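Local coordinates for cystatin-2 (Ornithodoros moubata, PDB 3L0R), which inhibits cysteine proteinases with broad specificity, among them mammalian cathepsins L, S, B, C and H, and may mimic host cystatins, at residues L18-F23 and N99-T104; H22-S27 and A90-V95. All coordinates share one frame; numbering follows the deposited sequence.

Contacts 1 and 2, with centres about 3 Å apart, pack one helix against two neighbouring strands. Both start from helix 15-25 and share F23: contact 1 takes the ring to strand 100-108, while contact 2 sets its edge and the adjoining A24 against strand 86-95. The two strands are antiparallel partners, joined probably by hydrogen bonds from T104 N to V91 O (2.7 Å) and from V95 N to Q100 O (2.7 Å). K101 CG also packs on H94 CD2 at 3.5 Å. In cystatins the loop joining these two strands is the second hairpin loop of the proteinase-binding wedge; by analogy the helix here packs against the strands that lead into and out of that loop.

Contact 1: residues L18-F23 and N99-T104; sequences LELAHF and NQKSVT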
ATOM      1  N   LEU A  18       1.726  -5.271  -5.356  1.00 52.37           N
ATOM      2  CA  LEU A  18       2.896  -4.577  -4.828  1.00 52.46           C
ATOM      3  C   LEU A  18       2.851  -3.104  -5.267  1.00 53.34           C
ATOM      4  O   LEU A  18       3.118  -2.190  -4.473  1.00 52.84           O
ATOM      5  CB  LEU A  18       4.200  -5.272  -5.259  1.00 53.95           C
ATOM      6  CG  LEU A  18       5.516  -4.672  -4.762  1.00 54.53           C
ATOM      7  CD1 LEU A  18       5.602  -4.599  -3.228  1.00 50.30           C
ATOM      8  CD2 LEU A  18       6.679  -5.450  -5.349  1.00 55.74           C
ATOM      9  N   GLU A  19       2.488  -2.896  -6.524  1.00 54.60           N
ATOM     10  CA  GLU A  19       2.285  -1.568  -7.073  1.00 56.61           C
ATOM     11  C   GLU A  19       1.279  -0.754  -6.233  1.00 55.13           C
ATOM     12  O   GLU A  19       1.520   0.415  -5.895  1.00 55.09           O
ATOM     13  CB  GLU A  19       1.813  -1.699  -8.523  1.00 59.18           C
ATOM     14  CG  GLU A  19       2.038  -0.474  -9.405  1.00 62.81           C
ATOM     15  CD  GLU A  19       2.050  -0.820 -10.896  0.50 65.65           C
ATOM     16  OE1 GLU A  19       2.049   0.123 -11.721  0.50 67.93           O
ATOM     17  OE2 GLU A  19       2.072  -2.031 -11.240  0.50 66.43           O
ATOM     18  N   LEU A  20       0.164  -1.387  -5.889  1.00 54.28           N
ATOM     19  CA  LEU A  20      -0.888  -0.740  -5.112  1.00 53.37           C
ATOM     20  C   LEU A  20      -0.437  -0.449  -3.674  1.00 51.58           C
ATOM     21  O   LEU A  20      -0.797   0.583  -3.096  1.00 51.72           O
ATOM     22  CB  LEU A  20      -2.167  -1.592  -5.132  1.00 53.17           C
ATOM     23  CG  LEU A  20      -3.016  -1.562  -6.406  1.00 56.01           C
ATOM     24  CD1 LEU A  20      -3.870  -2.814  -6.479  1.00 58.29           C
ATOM     25  CD2 LEU A  20      -3.909  -0.341  -6.510  1.00 56.67           C
ATOM     26  N   ALA A  21       0.347  -1.371  -3.115  1.00 50.31           N
ATOM     27  CA  ALA A  21       0.894  -1.245  -1.769  1.00 49.03           C
ATOM     28  C   ALA A  21       1.809  -0.035  -1.677  1.00 49.95           C
ATOM     29  O   ALA A  21       1.725   0.745  -0.721  1.00 51.53           O
ATOM     30  CB  ALA A  21       1.617  -2.508  -1.355  1.00 47.28           C
ATOM     31  N   HIS A  22       2.645   0.156  -2.684  1.00 50.46           N
ATOM     32  CA  HIS A  22       3.492   1.322  -2.741  1.00 51.51           C
ATOM     33  C   HIS A  22       2.684   2.597  -2.873  1.00 52.88           C
ATOM     34  O   HIS A  22       2.996   3.604  -2.232  1.00 54.20           O
ATOM     35  CB  HIS A  22       4.463   1.199  -3.908  1.00 52.94           C
ATOM     36  CG  HIS A  22       5.665   0.358  -3.601  1.00 52.38           C
ATOM     37  ND1 HIS A  22       6.652   0.767  -2.734  1.00 52.11           N
ATOM     38  CD2 HIS A  22       6.041  -0.860  -4.053  1.00 51.36           C
ATOM     39  CE1 HIS A  22       7.590  -0.163  -2.670  1.00 54.32           C
ATOM     40  NE2 HIS A  22       7.243  -1.159  -3.464  1.00 52.52           N
ATOM     41  N   PHE A  23       1.653   2.561  -3.709  1.00 53.54           N
ATOM     42  CA  PHE A  23       0.772   3.707  -3.888  1.00 55.16           C
ATOM     43  C   PHE A  23       0.190   4.132  -2.547  1.00 54.76           C
ATOM     44  O   PHE A  23       0.196   5.302  -2.204  1.00 56.20           O
ATOM     45  CB  PHE A  23      -0.364   3.408  -4.889  1.00 55.67           C
ATOM     46  CG  PHE A  23      -1.496   4.393  -4.811  1.00 57.49           C
ATOM     47  CD1 PHE A  23      -1.374   5.668  -5.386  1.00 59.09           C
ATOM     48  CD2 PHE A  23      -2.671   4.073  -4.123  1.00 55.32           C
ATOM     49  CE1 PHE A  23      -2.411   6.590  -5.289  1.00 60.74           C
ATOM     50  CE2 PHE A  23      -3.707   4.994  -4.011  1.00 56.84           C
ATOM     51  CZ  PHE A  23      -3.583   6.252  -4.600  1.00 60.44           C
ATOM     52  N   ASN A  99     -10.088   6.498 -13.723  1.00 60.73           N
ATOM     53  CA  ASN A  99      -8.668   6.524 -13.405  1.00 64.56           C
ATOM     54  C   ASN A  99      -8.439   7.068 -12.012  1.00 64.45           C
ATOM     55  O   ASN A  99      -7.537   7.872 -11.802  1.00 68.28           O
ATOM     56  CB  ASN A  99      -7.908   7.402 -14.410  1.00 70.41           C
ATOM     57  CG  ASN A  99      -7.833   6.790 -15.784  1.00 74.90           C
ATOM     58  OD1 ASN A  99      -8.651   7.104 -16.657  1.00 78.35           O
ATOM     59  ND2 ASN A  99      -6.847   5.915 -15.992  1.00 78.33           N
ATOM     60  N   GLN A 100      -9.276   6.654 -11.067  1.00 61.98           N
ATOM     61  CA  GLN A 100      -9.167   7.144  -9.700  1.00 64.14           C
ATOM     62  C   GLN A 100      -8.934   6.045  -8.695  1.00 63.10           C
ATOM     63  O   GLN A 100      -9.624   5.019  -8.703  1.00 60.63           O
ATOM     64  CB  GLN A 100     -10.376   7.975  -9.311  1.00 64.15           C
ATOM     65  CG  GLN A 100     -10.096   9.433  -9.459  1.00 71.89           C
ATOM     66  CD  GLN A 100     -11.271  10.283  -9.080  1.00 76.80           C
ATOM     67  OE1 GLN A 100     -11.552  10.467  -7.887  1.00 80.70           O
ATOM     68  NE2 GLN A 100     -11.971  10.829 -10.092  1.00 76.30           N
ATOM     69  N   LYS A 101      -7.925   6.278  -7.861  1.00 72.27           N
ATOM     70  CA  LYS A 101      -7.568   5.435  -6.727  1.00 66.64           C
ATOM     71  C   LYS A 101      -7.544   6.337  -5.503  1.00 64.78           C
ATOM     72  O   LYS A 101      -6.975   7.431  -5.530  1.00 67.72           O
ATOM     73  CB  LYS A 101      -6.182   4.807  -6.918  1.00 66.42           C
ATOM     74  CG  LYS A 101      -6.097   3.773  -8.006  1.00 70.32           C
ATOM     75  CD  LYS A 101      -4.780   3.002  -7.925  1.00 73.01           C
ATOM     76  CE  LYS A 101      -3.707   3.483  -8.928  1.00 81.42           C
ATOM     77  NZ  LYS A 101      -3.693   2.717 -10.247  1.00 88.22           N
ATOM     78  N   SER A 102      -8.181   5.895  -4.435  1.00 61.84           N
ATOM     79  CA  SER A 102      -8.093   6.591  -3.168  1.00 60.96           C
ATOM     80  C   SER A 102      -7.820   5.598  -2.048  1.00 57.40           C
ATOM     81  O   SER A 102      -8.140   4.411  -2.144  1.00 56.49           O
ATOM     82  CB  SER A 102      -9.354   7.407  -2.898  1.00 64.09           C
ATOM     83  OG  SER A 102     -10.476   6.837  -3.525  1.00 65.30           O
ATOM     84  N   VAL A 103      -7.186   6.077  -0.990  1.00 57.11           N
ATOM     85  CA  VAL A 103      -6.900   5.212   0.137  1.00 54.03           C
ATOM     86  C   VAL A 103      -8.076   5.356   1.078  1.00 55.68           C
ATOM     87  O   VAL A 103      -8.260   6.408   1.722  1.00 58.37           O
ATOM     88  CB  VAL A 103      -5.580   5.582   0.805  1.00 53.79           C
ATOM     89  CG1 VAL A 103      -5.291   4.634   1.964  1.00 51.99           C
ATOM     90  CG2 VAL A 103      -4.454   5.540  -0.228  1.00 53.27           C
ATOM     91  N   THR A 104      -8.908   4.316   1.120  1.00 55.35           N
ATOM     92  CA  THR A 104     -10.071   4.330   2.015  1.00 57.94           C
ATOM     93  C   THR A 104      -9.645   4.356   3.490  1.00 57.50           C
ATOM     94  O   THR A 104     -10.202   5.104   4.281  1.00 60.98           O
ATOM     95  CB  THR A 104     -10.984   3.134   1.755  1.00 59.65           C
ATOM     96  OG1 THR A 104     -11.344   3.131   0.373  1.00 60.93           O
ATOM     97  CG2 THR A 104     -12.248   3.226   2.594  1.00 65.07           C
TER
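F23 and K101 meet by packing alone, and the shortest polar bond here belongs to the helix behind them, where H22 N donates to L18 O at 3.0 Å. The next bond along, from F23 N to E19 O at 3.1 Å, holds the turn from which the phenyl ring projects. With CG anti to the backbone N (chi1 164°), that ring extends from the helix to the strand. Its far end meets the base of K101: the CB of K101 lies 3.8 Å from CZ and equally near CE2, while K101 O is 3.7 Å from CZ. The lysine chain runs on towards the helix; CG anti to the carbonyl carbon (chi1 -69°) and an extended chi2 carry CD over one face of the ring, and later bends turn the amino end aside. The same CD touches L20 CD2 at 3.7 Å, the two side chains crossing at roughly a right angle. K101 NZ and E19 OE1, 6.5 Å apart, are not in contact; opposite charges at that distance would probably attract only weakly. Beyond K101 along the strand, V103 CG2 approaches F23 CE2 obliquely at 3.9 Å. Strand 100-104 begins at a G1 beta bulge, in which N99 and Q100 both face V95. The short axes of helix and strand stand 10.3 Å apart at 64°; this is the outer flank of the cystatin fold, where the helix lies against the antiparallel sheet, here at its edge strand 100-108, while L20 also packs on Y54 and L56 of strand 52-66 and A21 on V38 of strand 34-48.

Contact 2: residues H22-S27 and A90-V95; sequences HFATSS and AVIYHV
The clasp of an antiparallel sheet around a single helix, the hallmark of the cystatin fold, is seen at its buried core where A24 faces A90 and I92. The methyl of A24 touches both strand residues. Its CB comes within 4.0 Å of A90 CB and 3.9 Å of I92 CD1, thus meeting two residues that stand two apart on the strand and point to the same face of it. Small side chains at A24 and A90 let the backbones come close, with their CA atoms 6.8 Å apart. Helix 15-25 lies here over strand 86-95, which sits within the sheet between strands 52-66 and 100-108. I92 has CG1 anti to its carbonyl carbon (chi1 -62°), an arrangement that directs this branch to the helix; CG1 is 4.1 Å from A24 CB. The same atom reaches F23 from the edge of the ring, near its plane, at 4.3 Å from CD2, a looser touch than that of A24. I92 also packs against L56 of strand 52-66, and A90 against Y106, whose hydroxyl hydrogen-bonds to T25 OG1.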
ATOM      1  N   HIS A  22       2.645   0.156  -2.684  1.00 50.46           N
ATOM      2  CA  HIS A  22       3.492   1.322  -2.741  1.00 51.51           C
ATOM      3  C   HIS A  22       2.684   2.597  -2.873  1.00 52.88           C
ATOM      4  O   HIS A  22       2.996   3.604  -2.232  1.00 54.20           O
ATOM      5  CB  HIS A  22       4.463   1.199  -3.908  1.00 52.94           C
ATOM      6  CG  HIS A  22       5.665   0.358  -3.601  1.00 52.38           C
ATOM      7  ND1 HIS A  22       6.652   0.767  -2.734  1.00 52.11           N
ATOM      8  CD2 HIS A  22       6.041  -0.860  -4.053  1.00 51.36           C
ATOM      9  CE1 HIS A  22       7.590  -0.163  -2.670  1.00 54.32           C
ATOM     10  NE2 HIS A  22       7.243  -1.159  -3.464  1.00 52.52           N
ATOM     11  N   PHE A  23       1.653   2.561  -3.709  1.00 53.54           N
ATOM     12  CA  PHE A  23       0.772   3.707  -3.888  1.00 55.16           C
ATOM     13  C   PHE A  23       0.190   4.132  -2.547  1.00 54.76           C
ATOM     14  O   PHE A  23       0.196   5.302  -2.204  1.00 56.20           O
ATOM     15  CB  PHE A  23      -0.364   3.408  -4.889  1.00 55.67           C
ATOM     16  CG  PHE A  23      -1.496   4.393  -4.811  1.00 57.49           C
ATOM     17  CD1 PHE A  23      -1.374   5.668  -5.386  1.00 59.09           C
ATOM     18  CD2 PHE A  23      -2.671   4.073  -4.123  1.00 55.32           C
ATOM     19  CE1 PHE A  23      -2.411   6.590  -5.289  1.00 60.74           C
ATOM     20  CE2 PHE A  23      -3.707   4.994  -4.011  1.00 56.84           C
ATOM     21  CZ  PHE A  23      -3.583   6.252  -4.600  1.00 60.44           C
ATOM     22  N   ALA A  24      -0.298   3.167  -1.788  1.00 54.09           N
ATOM     23  CA  ALA A  24      -0.970   3.457  -0.528  1.00 54.54           C
ATOM     24  C   ALA A  24       0.019   3.929   0.542  1.00 54.81           C
ATOM     25  O   ALA A  24      -0.298   4.812   1.355  1.00 56.54           O
ATOM     26  CB  ALA A  24      -1.737   2.228  -0.050  1.00 53.41           C
ATOM     27  N   THR A  25       1.212   3.345   0.533  1.00 55.85           N
ATOM     28  CA  THR A  25       2.216   3.634   1.549  1.00 54.60           C
ATOM     29  C   THR A  25       2.898   4.983   1.312  1.00 55.00           C
ATOM     30  O   THR A  25       3.104   5.767   2.254  1.00 54.78           O
ATOM     31  CB  THR A  25       3.244   2.484   1.618  1.00 54.14           C
ATOM     32  OG1 THR A  25       2.562   1.296   2.047  1.00 54.95           O
ATOM     33  CG2 THR A  25       4.372   2.780   2.595  1.00 53.26           C
ATOM     34  N   SER A  26       3.239   5.249   0.053  1.00 55.73           N
ATOM     35  CA  SER A  26       3.914   6.481  -0.342  1.00 56.47           C
ATOM     36  C   SER A  26       3.045   7.693   0.016  1.00 56.95           C
ATOM     37  O   SER A  26       3.482   8.846   0.047  1.00 57.51           O
ATOM     38  CB  SER A  26       4.161   6.444  -1.854  1.00 58.14           C
ATOM     39  OG  SER A  26       2.978   6.682  -2.618  1.00 59.47           O
ATOM     40  N   SER A  27       1.799   7.391   0.297  1.00 56.66           N
ATOM     41  CA  SER A  27       0.779   8.376   0.386  1.00 58.29           C
ATOM     42  C   SER A  27       0.571   8.780   1.861  1.00 57.69           C
ATOM     43  O   SER A  27      -0.154   9.730   2.161  1.00 58.36           O
ATOM     44  CB  SER A  27      -0.461   7.732  -0.221  1.00 59.52           C
ATOM     45  OG  SER A  27      -1.539   8.581  -0.128  1.00 62.29           O
ATOM     46  N   ALA A  90      -4.115  -1.816   4.342  1.00 52.47           N
ATOM     47  CA  ALA A  90      -4.510  -0.731   3.453  1.00 52.19           C
ATOM     48  C   ALA A  90      -5.677  -1.144   2.561  1.00 52.71           C
ATOM     49  O   ALA A  90      -5.655  -2.215   1.935  1.00 52.49           O
ATOM     50  CB  ALA A  90      -3.325  -0.274   2.604  1.00 50.58           C
ATOM     51  N   VAL A  91      -6.699  -0.287   2.519  1.00 53.73           N
ATOM     52  CA  VAL A  91      -7.807  -0.450   1.588  1.00 53.77           C
ATOM     53  C   VAL A  91      -7.761   0.676   0.561  1.00 53.99           C
ATOM     54  O   VAL A  91      -7.794   1.866   0.919  1.00 54.39           O
ATOM     55  CB  VAL A  91      -9.186  -0.518   2.285  1.00 55.41           C
ATOM     56  CG1 VAL A  91     -10.297  -0.758   1.250  1.00 55.07           C
ATOM     57  CG2 VAL A  91      -9.213  -1.613   3.360  1.00 54.63           C
ATOM     58  N   ILE A  92      -7.641   0.257  -0.705  1.00 53.57           N
ATOM     59  CA  ILE A  92      -7.669   1.122  -1.883  1.00 53.35           C
ATOM     60  C   ILE A  92      -8.947   0.869  -2.658  1.00 54.25           C
ATOM     61  O   ILE A  92      -9.261  -0.278  -3.010  1.00 53.63           O
ATOM     62  CB  ILE A  92      -6.459   0.877  -2.857  1.00 52.30           C
ATOM     63  CG1 ILE A  92      -5.136   1.189  -2.181  1.00 51.60           C
ATOM     64  CG2 ILE A  92      -6.580   1.728  -4.142  1.00 52.31           C
ATOM     65  CD1 ILE A  92      -4.415  -0.007  -1.733  1.00 54.05           C
ATOM     66  N   TYR A  93      -9.652   1.970  -2.910  1.00 55.53           N
ATOM     67  CA  TYR A  93     -10.812   2.045  -3.770  1.00 57.07           C
ATOM     68  C   TYR A  93     -10.386   2.530  -5.159  1.00 56.82           C
ATOM     69  O   TYR A  93      -9.800   3.610  -5.294  1.00 56.00           O
ATOM     70  CB  TYR A  93     -11.794   3.025  -3.157  1.00 59.81           C
ATOM     71  CG  TYR A  93     -13.133   3.075  -3.838  1.00 63.77           C
ATOM     72  CD1 TYR A  93     -13.813   1.913  -4.159  1.00 66.64           C
ATOM     73  CD2 TYR A  93     -13.725   4.278  -4.155  1.00 65.97           C
ATOM     74  CE1 TYR A  93     -15.046   1.947  -4.778  1.00 69.09           C
ATOM     75  CE2 TYR A  93     -14.955   4.316  -4.774  1.00 70.48           C
ATOM     76  CZ  TYR A  93     -15.610   3.137  -5.077  1.00 70.38           C
ATOM     77  OH  TYR A  93     -16.840   3.154  -5.688  1.00 73.54           O
ATOM     78  N   HIS A  94     -10.676   1.715  -6.181  1.00 58.13           N
ATOM     79  CA  HIS A  94     -10.298   1.983  -7.569  1.00 55.92           C
ATOM     80  C   HIS A  94     -11.548   2.118  -8.447  1.00 54.04           C
ATOM     81  O   HIS A  94     -12.392   1.225  -8.476  1.00 53.53           O
ATOM     82  CB  HIS A  94      -9.399   0.850  -8.099  1.00 57.19           C
ATOM     83  CG  HIS A  94      -8.799   1.105  -9.457  1.00 58.27           C
ATOM     84  ND1 HIS A  94      -8.419   0.083 -10.305  1.00 61.61           N
ATOM     85  CD2 HIS A  94      -8.492   2.255 -10.104  1.00 58.71           C
ATOM     86  CE1 HIS A  94      -7.914   0.591 -11.416  1.00 60.30           C
ATOM     87  NE2 HIS A  94      -7.937   1.905 -11.316  1.00 60.58           N
ATOM     88  N   VAL A  95     -11.667   3.248  -9.146  1.00 52.89           N
ATOM     89  CA  VAL A  95     -12.707   3.418 -10.154  1.00 51.20           C
ATOM     90  C   VAL A  95     -12.004   3.508 -11.515  1.00 52.35           C
ATOM     91  O   VAL A  95     -11.642   4.610 -11.964  1.00 53.94           O
ATOM     92  CB  VAL A  95     -13.561   4.669  -9.872  1.00 51.02           C
ATOM     93  CG1 VAL A  95     -14.649   4.874 -10.951  1.00 48.14           C
ATOM     94  CG2 VAL A  95     -14.168   4.574  -8.475  1.00 51.94           C
TER